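Long-range contact in chitinase (Thermococcus chitonophagus, PDB 5XSW), which probably hydrolyses chitin as an endochitinase, this chain being the C-terminal part of a longer protein, with a glycan-binding and probably catalytic domain: residues V311-D324 and I348-L362. Residues are numbered along the deposited sequence; the frame is centred on the assembly and turned at random.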
loop_
_atom_site.group_PDB
_atom_site.type_symbol
_atom_site.label_atom_id
_atom_site.label_comp_id
_atom_site.label_asym_id
_atom_site.label_seq_id
_atom_site.Cartn_x
_atom_site.Cartn_y
_atom_site.Cartn_z
ATOM N N VAL A 311 20.800 -0.708 5.308
ATOM C CA VAL A 311 22.245 -0.616 5.020
ATOM C C VAL A 311 23.056 -0.040 6.209
ATOM O O VAL A 311 24.285 -0.034 6.173
ATOM C CB VAL A 311 22.517 0.200 3.746
ATOM C CG1 VAL A 311 21.652 -0.330 2.592
ATOM C CG2 VAL A 311 22.276 1.661 3.960
ATOM N N GLY A 312 22.362 0.394 7.259
ATOM C CA GLY A 312 22.968 0.965 8.446
ATOM C C GLY A 312 24.016 2.026 8.168
ATOM O O GLY A 312 23.781 3.005 7.430
ATOM N N ASP A 313 25.204 1.817 8.748
ATOM C CA ASP A 313 26.290 2.813 8.706
ATOM C C ASP A 313 26.724 3.190 7.307
ATOM O O ASP A 313 27.216 4.287 7.060
ATOM C CB ASP A 313 27.506 2.288 9.490
ATOM C CG ASP A 313 27.333 2.462 11.006
ATOM O OD1 ASP A 313 26.511 3.333 11.419
ATOM O OD2 ASP A 313 28.011 1.731 11.775
ATOM N N LYS A 314 26.537 2.281 6.367
ATOM C CA LYS A 314 26.871 2.601 4.979
ATOM C C LYS A 314 26.093 3.793 4.410
ATOM O O LYS A 314 26.558 4.458 3.469
ATOM C CB LYS A 314 26.625 1.348 4.127
ATOM C CG LYS A 314 27.424 1.252 2.850
ATOM C CD LYS A 314 27.534 -0.189 2.280
ATOM C CE LYS A 314 28.467 -0.195 0.987
ATOM N NZ LYS A 314 28.727 -1.508 0.243
ATOM N N TYR A 315 24.907 4.080 4.964
ATOM C CA TYR A 315 24.127 5.222 4.420
ATOM C C TYR A 315 24.864 6.542 4.659
ATOM O O TYR A 315 25.050 7.339 3.757
ATOM C CB TYR A 315 22.724 5.284 5.064
ATOM C CG TYR A 315 21.747 6.220 4.359
ATOM C CD1 TYR A 315 21.780 7.574 4.587
ATOM C CD2 TYR A 315 20.793 5.721 3.415
ATOM C CE1 TYR A 315 20.860 8.455 3.948
ATOM C CE2 TYR A 315 19.885 6.580 2.775
ATOM C CZ TYR A 315 19.915 7.935 3.047
ATOM O OH TYR A 315 19.025 8.773 2.413
ATOM N N ASN A 316 25.265 6.794 5.895
ATOM C CA ASN A 316 26.044 8.032 6.165
ATOM C C ASN A 316 27.424 8.049 5.437
ATOM O O ASN A 316 27.910 9.089 5.016
ATOM C CB ASN A 316 26.238 8.203 7.684
ATOM C CG ASN A 316 24.916 8.511 8.388
ATOM O OD1 ASN A 316 24.005 9.022 7.748
ATOM N ND2 ASN A 316 24.797 8.177 9.661
ATOM N N GLU A 317 27.983 6.868 5.236
ATOM C CA GLU A 317 29.236 6.763 4.488
ATOM C C GLU A 317 28.998 7.200 3.048
ATOM O O GLU A 317 29.753 7.988 2.495
ATOM C CB GLU A 317 29.781 5.332 4.584
ATOM C CG GLU A 317 31.068 5.131 3.834
ATOM C CD GLU A 317 31.480 3.652 3.747
ATOM O OE1 GLU A 317 30.706 2.792 4.224
ATOM O OE2 GLU A 317 32.577 3.356 3.196
ATOM N N PHE A 318 27.874 6.770 2.459
ATOM C CA PHE A 318 27.508 7.255 1.126
ATOM C C PHE A 318 27.306 8.772 1.083
ATOM O O PHE A 318 27.720 9.416 0.120
ATOM C CB PHE A 318 26.216 6.526 0.637
ATOM C CG PHE A 318 25.751 6.980 -0.705
ATOM C CD1 PHE A 318 26.338 6.481 -1.855
ATOM C CD2 PHE A 318 24.770 7.928 -0.811
ATOM C CE1 PHE A 318 25.942 6.914 -3.072
ATOM C CE2 PHE A 318 24.339 8.379 -2.062
ATOM C CZ PHE A 318 24.919 7.873 -3.179
ATOM N N LEU A 319 26.632 9.338 2.089
ATOM C CA LEU A 319 26.410 10.800 2.110
ATOM C C LEU A 319 27.779 11.555 2.156
ATOM O O LEU A 319 27.987 12.590 1.532
ATOM C CB LEU A 319 25.578 11.213 3.327
ATOM C CG LEU A 319 24.089 10.757 3.525
ATOM C CD1 LEU A 319 23.527 11.175 4.895
ATOM C CD2 LEU A 319 23.223 11.318 2.415
ATOM N N ARG A 320 28.700 11.015 2.930
ATOM C CA ARG A 320 30.063 11.609 3.075
ATOM C C ARG A 320 30.821 11.527 1.733
ATOM O O ARG A 320 31.397 12.492 1.290
ATOM C CB ARG A 320 30.756 10.876 4.242
ATOM C CG ARG A 320 32.181 11.201 4.637
ATOM C CD ARG A 320 32.465 10.641 6.076
ATOM N NE ARG A 320 32.496 9.171 6.177
ATOM C CZ ARG A 320 31.628 8.405 6.870
ATOM N NH1 ARG A 320 31.788 7.083 6.869
ATOM N NH2 ARG A 320 30.602 8.924 7.562
ATOM N N LEU A 321 30.728 10.406 1.024
ATOM C CA LEU A 321 31.613 10.164 -0.130
ATOM C C LEU A 321 31.108 10.502 -1.499
ATOM O O LEU A 321 31.926 10.712 -2.402
ATOM C CB LEU A 321 32.029 8.686 -0.182
ATOM C CG LEU A 321 32.752 8.090 1.039
ATOM C CD1 LEU A 321 32.901 6.586 0.931
ATOM C CD2 LEU A 321 34.120 8.716 1.159
ATOM N N ALA A 322 29.780 10.496 -1.705
ATOM C CA ALA A 322 29.256 10.664 -3.066
ATOM C C ALA A 322 29.744 11.958 -3.690
ATOM O O ALA A 322 29.736 13.001 -3.042
ATOM C CB ALA A 322 27.699 10.621 -3.065
ATOM N N LYS A 323 30.130 11.920 -4.959
ATOM C CA LYS A 323 30.552 13.177 -5.618
ATOM C C LYS A 323 29.394 14.112 -5.956
ATOM O O LYS A 323 29.596 15.312 -6.087
ATOM C CB LYS A 323 31.342 12.887 -6.907
ATOM C CG LYS A 323 32.830 12.486 -6.670
ATOM C CD LYS A 323 33.580 12.160 -7.989
ATOM C CE LYS A 323 34.857 11.288 -7.723
ATOM N NZ LYS A 323 35.456 10.674 -8.979
ATOM N N ASP A 324 28.184 13.580 -6.115
ATOM C CA ASP A 324 27.019 14.411 -6.471
ATOM C C ASP A 324 26.411 14.911 -5.144
ATOM O O ASP A 324 25.950 14.120 -4.292
ATOM C CB ASP A 324 26.001 13.584 -7.308
ATOM C CG ASP A 324 24.743 14.372 -7.691
ATOM O OD1 ASP A 324 24.514 15.497 -7.202
ATOM O OD2 ASP A 324 23.989 13.856 -8.531
ATOM N N ILE A 348 22.679 0.682 -5.575
ATOM C CA ILE A 348 23.602 1.767 -5.203
ATOM C C ILE A 348 24.455 1.452 -3.981
ATOM O O ILE A 348 25.626 1.839 -3.905
ATOM C CB ILE A 348 22.799 3.056 -4.962
ATOM C CG1 ILE A 348 22.427 3.633 -6.333
ATOM C CG2 ILE A 348 23.591 4.054 -4.056
ATOM C CD1 ILE A 348 21.220 4.602 -6.283
ATOM N N PHE A 349 23.901 0.714 -3.029
ATOM C CA PHE A 349 24.578 0.487 -1.770
ATOM C C PHE A 349 25.281 -0.855 -1.704
ATOM O O PHE A 349 25.703 -1.275 -0.650
ATOM C CB PHE A 349 23.579 0.621 -0.605
ATOM C CG PHE A 349 22.989 2.003 -0.509
ATOM C CD1 PHE A 349 21.845 2.328 -1.237
ATOM C CD2 PHE A 349 23.608 2.996 0.270
ATOM C CE1 PHE A 349 21.312 3.657 -1.192
ATOM C CE2 PHE A 349 23.102 4.307 0.323
ATOM C CZ PHE A 349 21.947 4.639 -0.388
ATOM N N SER A 350 25.381 -1.548 -2.828
ATOM C CA SER A 350 26.049 -2.857 -2.820
ATOM C C SER A 350 26.789 -2.979 -4.134
ATOM O O SER A 350 27.851 -2.345 -4.311
ATOM C CB SER A 350 25.048 -4.007 -2.593
ATOM O OG SER A 350 23.900 -3.870 -3.440
ATOM N N ASP A 351 26.207 -3.691 -5.092
ATOM C CA ASP A 351 26.893 -3.986 -6.363
ATOM C C ASP A 351 27.433 -2.766 -7.077
ATOM O O ASP A 351 28.485 -2.851 -7.734
ATOM C CB ASP A 351 25.972 -4.722 -7.357
ATOM C CG ASP A 351 25.209 -5.863 -6.724
ATOM O OD1 ASP A 351 25.361 -6.111 -5.510
ATOM O OD2 ASP A 351 24.411 -6.500 -7.439
ATOM N N ASN A 352 26.722 -1.635 -7.014
ATOM C CA ASN A 352 27.135 -0.496 -7.828
ATOM C C ASN A 352 27.667 0.685 -7.005
ATOM O O ASN A 352 27.726 1.813 -7.470
ATOM C CB ASN A 352 25.985 -0.048 -8.761
ATOM C CG ASN A 352 25.628 -1.131 -9.751
ATOM O OD1 ASN A 352 26.514 -1.696 -10.372
ATOM N ND2 ASN A 352 24.348 -1.485 -9.850
ATOM N N TRP A 353 28.111 0.384 -5.804
ATOM C CA TRP A 353 28.660 1.391 -4.910
ATOM C C TRP A 353 29.681 2.357 -5.523
ATOM O O TRP A 353 29.527 3.591 -5.425
ATOM C CB TRP A 353 29.266 0.677 -3.721
ATOM C CG TRP A 353 29.940 1.529 -2.704
ATOM C CD1 TRP A 353 31.297 1.758 -2.575
ATOM C CD2 TRP A 353 29.311 2.215 -1.632
ATOM N NE1 TRP A 353 31.528 2.563 -1.496
ATOM C CE2 TRP A 353 30.334 2.858 -0.889
ATOM C CE3 TRP A 353 27.976 2.385 -1.237
ATOM C CZ2 TRP A 353 30.064 3.640 0.235
ATOM C CZ3 TRP A 353 27.710 3.160 -0.110
ATOM C CH2 TRP A 353 28.742 3.780 0.613
ATOM N N GLU A 354 30.700 1.825 -6.193
ATOM C CA GLU A 354 31.763 2.697 -6.669
ATOM C C GLU A 354 31.296 3.587 -7.759
ATOM O O GLU A 354 31.639 4.777 -7.792
ATOM C CB GLU A 354 32.994 1.878 -7.169
ATOM C CG GLU A 354 33.739 1.211 -6.030
ATOM C CD GLU A 354 34.394 2.231 -5.064
ATOM O OE1 GLU A 354 34.704 3.366 -5.493
ATOM O OE2 GLU A 354 34.574 1.900 -3.871
ATOM N N LYS A 355 30.540 3.014 -8.695
ATOM C CA LYS A 355 29.934 3.823 -9.728
ATOM C C LYS A 355 29.049 4.927 -9.126
ATOM O O LYS A 355 28.994 6.019 -9.669
ATOM C CB LYS A 355 29.079 2.932 -10.659
ATOM C CG LYS A 355 28.432 3.626 -11.861
ATOM C CD LYS A 355 27.649 2.585 -12.739
ATOM C CE LYS A 355 27.197 3.144 -14.131
ATOM N NZ LYS A 355 27.999 2.586 -15.315
ATOM N N ALA A 356 28.303 4.595 -8.072
ATOM C CA ALA A 356 27.381 5.583 -7.455
ATOM C C ALA A 356 28.154 6.718 -6.787
ATOM O O ALA A 356 27.885 7.914 -7.037
ATOM C CB ALA A 356 26.517 4.929 -6.437
ATOM N N ILE A 357 29.126 6.369 -5.937
ATOM C CA ILE A 357 29.811 7.475 -5.246
ATOM C C ILE A 357 30.698 8.306 -6.187
ATOM O O ILE A 357 31.000 9.469 -5.876
ATOM C CB ILE A 357 30.655 7.035 -4.060
ATOM C CG1 ILE A 357 31.821 6.192 -4.501
ATOM C CG2 ILE A 357 29.816 6.350 -2.958
ATOM C CD1 ILE A 357 32.738 5.871 -3.319
ATOM N N ASN A 358 31.047 7.769 -7.357
ATOM C CA ASN A 358 31.888 8.527 -8.289
ATOM C C ASN A 358 31.139 9.293 -9.333
ATOM O O ASN A 358 31.738 10.005 -10.142
ATOM C CB ASN A 358 32.894 7.593 -8.991
ATOM C CG ASN A 358 34.041 7.186 -8.059
ATOM O OD1 ASN A 358 34.725 8.037 -7.506
ATOM N ND2 ASN A 358 34.205 5.895 -7.841
ATOM N N ALA A 359 29.821 9.168 -9.339
ATOM C CA ALA A 359 29.059 9.852 -10.358
ATOM C C ALA A 359 28.942 11.339 -10.050
ATOM O O ALA A 359 28.579 11.713 -8.936
ATOM C CB ALA A 359 27.624 9.194 -10.504
ATOM N N GLU A 360 29.184 12.192 -11.053
ATOM C CA GLU A 360 29.030 13.617 -10.853
ATOM C C GLU A 360 27.560 14.009 -10.809
ATOM O O GLU A 360 27.189 14.902 -10.077
ATOM C CB GLU A 360 29.724 14.398 -11.961
ATOM C CG GLU A 360 31.259 14.299 -11.904
ATOM C CD GLU A 360 31.954 15.347 -12.771
ATOM O OE1 GLU A 360 31.247 16.200 -13.365
ATOM O OE2 GLU A 360 33.204 15.315 -12.857
ATOM N N VAL A 361 26.747 13.355 -11.639
ATOM C CA VAL A 361 25.276 13.476 -11.575
ATOM C C VAL A 361 24.739 12.052 -11.478
ATOM O O VAL A 361 24.628 11.359 -12.485
ATOM C CB VAL A 361 24.723 14.171 -12.777
ATOM C CG1 VAL A 361 23.224 14.492 -12.610
ATOM C CG2 VAL A 361 25.520 15.473 -13.034
ATOM N N LEU A 362 24.403 11.633 -10.265
ATOM C CA LEU A 362 23.927 10.266 -10.014
ATOM C C LEU A 362 22.753 9.878 -10.943
ATOM O O LEU A 362 22.789 8.816 -11.570
ATOM C CB LEU A 362 23.553 10.127 -8.538
ATOM C CG LEU A 362 23.164 8.717 -8.105
ATOM C CD1 LEU A 362 24.414 7.767 -8.001
ATOM C CD2 LEU A 362 22.406 8.762 -6.791
HETATM O O HOH W 1 27.585 10.743 -6.750
#
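Phe-318 is the centre of the tightly packed part, where the edge of the Phe-349 ring points at its face, the planes 56° apart and Phe-349 CE2 3.8 Å from Phe-318 CB. Ile-357 CG2 lies 3.7 Å from Phe-318 CD1, while Ala-356 CB meets the ring at its edge. With CG anti to the backbone N (chi1 179°), Phe-318 leans in among these side chains. The Tyr-315 ring plane is nearly parallel to that of Phe-349 but slid so far that the rings hardly overlap.

Trp-353 is a knob in a hole formed by Lys-314, Glu-317, Phe-318 and Leu-321. Its indole is sandwiched, with Ile-357 CG2 over one face and Lys-314 CE on the other, 3.6 Å from the six-membered centroid. The extended Lys-314 chain carries NZ above the same face, displaced toward its CD2-CE3 side, giving an off-centre cation-pi contact and a 3.2 Å hydrogen bond to Phe-349 O, which it approaches from above the carbonyl plane. A serine in place of Lys-314 would probably uncover that indole face and leave Phe-349 O without this donor.

Toward solvent the grip is looser: Leu-321 packs on Trp-353 and Ile-357, and Lys-323 NZ makes a weak bond to Asn-358 OD1. Past the C-terminus of helix 313-321, backbone groups and the Asp-324 carboxylate take over. Lys-323 N donates to Ile-357 O (2.8 Å), a water links Asp-324 N with Ala-356 O and Ala-359 O, and Asp-324 OD2 accepts from Leu-362 N (2.8 Å), first in helix 362-365, through its anti lone pair. Helices 313-321 and 353-357, directed 42° apart, and Phe-349 from the loop before the second thus pack through an aromatic cluster with knob-into-hole insertion, within the largely helical domain.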